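Fructosyl amine: oxygen oxidoreductase (Aspergillus fumigatus, PDB 3DJE) oxidatively deglycates fructosyl amino acids with the help of bound FAD, oxygen serving as the electron acceptor. Local coordinates at residues A100-G105 and N259-F264. Residues are numbered along the deposited sequence; the frame is centred on the assembly and turned at random.
With FSA (1-S-(carboxymethyl)-1-thio-beta-D-fructopyranose), chain D.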
loop_
_atom_site.group_PDB
_atom_site.type_symbol
_atom_site.label_atom_id
_atom_site.label_comp_id
_atom_site.label_asym_id
_atom_site.label_seq_id
_atom_site.Cartn_x
_atom_site.Cartn_y
_atom_site.Cartn_z
ATOM N N ALA A 100 -3.856 -8.426 -18.976
ATOM C CA ALA A 100 -4.807 -9.389 -18.421
ATOM C C ALA A 100 -4.965 -10.535 -19.415
ATOM O O ALA A 100 -4.307 -10.545 -20.457
ATOM C CB ALA A 100 -6.157 -8.723 -18.126
ATOM N N CYS A 101 -5.815 -11.503 -19.077
ATOM C CA CYS A 101 -5.974 -12.704 -19.912
ATOM C C CYS A 101 -7.433 -13.015 -20.274
ATOM O O CYS A 101 -7.761 -13.248 -21.454
ATOM C CB CYS A 101 -5.372 -13.906 -19.208
ATOM S SG CYS A 101 -3.608 -13.786 -18.949
ATOM N N SER A 102 -8.293 -13.042 -19.265
ATOM C CA SER A 102 -9.699 -13.413 -19.452
ATOM C C SER A 102 -10.536 -12.229 -19.926
ATOM O O SER A 102 -10.101 -11.067 -19.849
ATOM C CB SER A 102 -10.266 -13.987 -18.146
ATOM O OG SER A 102 -10.513 -12.958 -17.195
ATOM N N GLN A 103 -11.745 -12.503 -20.409
ATOM C CA GLN A 103 -12.619 -11.411 -20.819
ATOM C C GLN A 103 -12.964 -10.505 -19.640
ATOM O O GLN A 103 -12.939 -9.281 -19.778
ATOM C CB GLN A 103 -13.892 -11.904 -21.511
ATOM C CG GLN A 103 -14.698 -10.768 -22.162
ATOM C CD GLN A 103 -13.852 -9.907 -23.102
ATOM O OE1 GLN A 103 -13.377 -10.381 -24.137
ATOM N NE2 GLN A 103 -13.655 -8.643 -22.738
ATOM N N GLU A 104 -13.263 -11.104 -18.486
ATOM C CA GLU A 104 -13.525 -10.313 -17.276
ATOM C C GLU A 104 -12.296 -9.503 -16.846
ATOM O O GLU A 104 -12.422 -8.346 -16.453
ATOM C CB GLU A 104 -14.008 -11.194 -16.124
ATOM C CG GLU A 104 -14.727 -10.400 -15.047
ATOM C CD GLU A 104 -15.395 -11.250 -13.977
ATOM O OE1 GLU A 104 -15.180 -12.489 -13.941
ATOM O OE2 GLU A 104 -16.144 -10.660 -13.158
ATOM N N GLY A 105 -11.118 -10.115 -16.936
ATOM C CA GLY A 105 -9.856 -9.417 -16.642
ATOM C C GLY A 105 -9.618 -8.255 -17.597
ATOM O O GLY A 105 -9.228 -7.167 -17.168
ATOM N N ASN A 259 0.438 -8.212 -14.675
ATOM C CA ASN A 259 -0.792 -8.794 -15.212
ATOM C C ASN A 259 -1.751 -8.928 -14.047
ATOM O O ASN A 259 -1.435 -9.576 -13.040
ATOM C CB ASN A 259 -0.527 -10.150 -15.879
ATOM C CG ASN A 259 -1.786 -10.772 -16.478
ATOM O OD1 ASN A 259 -2.765 -11.012 -15.780
ATOM N ND2 ASN A 259 -1.741 -11.073 -17.776
ATOM N N ILE A 260 -2.920 -8.319 -14.197
ATOM C CA ILE A 260 -3.861 -8.192 -13.085
ATOM C C ILE A 260 -4.545 -9.514 -12.721
ATOM O O ILE A 260 -5.281 -9.579 -11.740
ATOM C CB ILE A 260 -4.882 -7.058 -13.330
ATOM C CG1 ILE A 260 -5.867 -7.420 -14.449
ATOM C CG2 ILE A 260 -4.145 -5.754 -13.646
ATOM C CD1 ILE A 260 -6.993 -6.414 -14.629
ATOM N N GLU A 261 -4.278 -10.556 -13.505
ATOM C CA GLU A 261 -4.773 -11.900 -13.202
ATOM C C GLU A 261 -3.676 -12.901 -12.860
ATOM O O GLU A 261 -3.957 -14.093 -12.691
ATOM C CB GLU A 261 -5.567 -12.437 -14.400
ATOM C CG GLU A 261 -6.794 -11.611 -14.729
ATOM C CD GLU A 261 -7.628 -12.269 -15.784
ATOM O OE1 GLU A 261 -8.411 -13.191 -15.434
ATOM O OE2 GLU A 261 -7.490 -11.863 -16.950
ATOM N N ARG A 262 -2.429 -12.442 -12.774
ATOM C CA ARG A 262 -1.318 -13.352 -12.541
ATOM C C ARG A 262 -0.364 -12.814 -11.484
ATOM O O ARG A 262 0.016 -13.520 -10.550
ATOM C CB ARG A 262 -0.541 -13.620 -13.839
ATOM C CG ARG A 262 -1.382 -14.195 -14.981
ATOM C CD ARG A 262 -1.736 -15.657 -14.702
ATOM N NE ARG A 262 -2.348 -16.281 -15.875
ATOM C CZ ARG A 262 -3.657 -16.356 -16.105
ATOM N NH1 ARG A 262 -4.531 -15.861 -15.238
ATOM N NH2 ARG A 262 -4.098 -16.939 -17.222
ATOM N N GLY A 263 0.039 -11.560 -11.640
ATOM C CA GLY A 263 1.050 -11.011 -10.757
ATOM C C GLY A 263 1.960 -10.009 -11.433
ATOM O O GLY A 263 1.743 -9.594 -12.582
ATOM N N PHE A 264 2.996 -9.620 -10.705
ATOM C CA PHE A 264 3.900 -8.610 -11.206
ATOM C C PHE A 264 5.282 -8.720 -10.598
ATOM O O PHE A 264 5.483 -9.372 -9.567
ATOM C CB PHE A 264 3.324 -7.203 -10.991
ATOM C CG PHE A 264 3.017 -6.864 -9.554
ATOM C CD1 PHE A 264 3.977 -6.244 -8.737
ATOM C CD2 PHE A 264 1.753 -7.128 -9.026
ATOM C CE1 PHE A 264 3.674 -5.897 -7.405
ATOM C CE2 PHE A 264 1.438 -6.797 -7.699
ATOM C CZ PHE A 264 2.406 -6.179 -6.881
HETATM O OAB FSA D . -1.553 0.688 -7.024
HETATM C CAL FSA D . -0.880 0.042 -7.856
HETATM O OAA FSA D . -0.574 0.517 -8.980
HETATM C CAH FSA D . -0.419 -1.370 -7.554
HETATM S SAK FSA D . -1.062 -1.978 -6.027
HETATM C C1 FSA D . -0.349 -3.593 -6.174
HETATM C C2 FSA D . -1.098 -4.606 -5.296
HETATM O O2 FSA D . -0.263 -5.752 -5.061
HETATM C C3 FSA D . -2.400 -5.063 -5.964
HETATM O O3 FSA D . -2.109 -5.797 -7.163
HETATM C C4 FSA D . -3.281 -5.876 -5.011
HETATM O O4 FSA D . -4.561 -6.110 -5.622
HETATM C C5 FSA D . -3.505 -5.149 -3.681
HETATM O O5 FSA D . -4.349 -4.007 -3.855
HETATM C C6 FSA D . -2.162 -4.738 -3.096
HETATM O O6 FSA D . -1.440 -3.947 -4.057
#
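Asn259, at the end of strand 256-259, lays its amide against Ala100, the last residue of the parallel neighbour strand 96-100, with ND2 3.6 Å from Ala100 CA. CG stands anti to the backbone N (chi1 -179°); ND2 gives a weak hydrogen bond to Cys101 SG, while OD1 accepts from Glu261 N two residues on, an Asx turn that shapes the bend. Ile260 follows with its CG1 branch, CG1 touching Ala100 CB at 3.9 Å and CD1 reaching Gly105 O at the start of helix 103-113. Glu261 carries the contact. CG lies beside its own backbone N (chi1 -62°), and the chain runs out extended to set the carboxylate against the turn before the helix. OE2 accepts two backbone bonds: Ser102 N, 2.7 Å from Glu261 OE2, meets the syn lone pair of that oxygen, and Cys101 N, equally close to OE2, arrives on the anti side, 28° out of the carboxylate plane. Ser102 OG donates to Glu261 OE1 at 2.8 Å, on the syn side but out of the carboxylate plane. Ser102 is the N-cap residue of the helix, its OG accepting from Gly105 N, and Gly105 CA comes within 3.4 Å of Glu261 OE2. Arg262 bends at chi2, and Cys101 SG sits over one guanidinium face, offset toward the rim and 3.6 Å from NH2. Arg262 and Gly263 both face Asn259 in a classic beta bulge, Asn259 O taking both their amides. Phe264, on the returning strand, meets FSA O2 with its ring edge. The turn that leads to this residue of the FSA pocket is thus tied to the helix start by one buried carboxylate, whose three hydrogen bonds and position at the helix N-terminus would probably stabilise its negative charge.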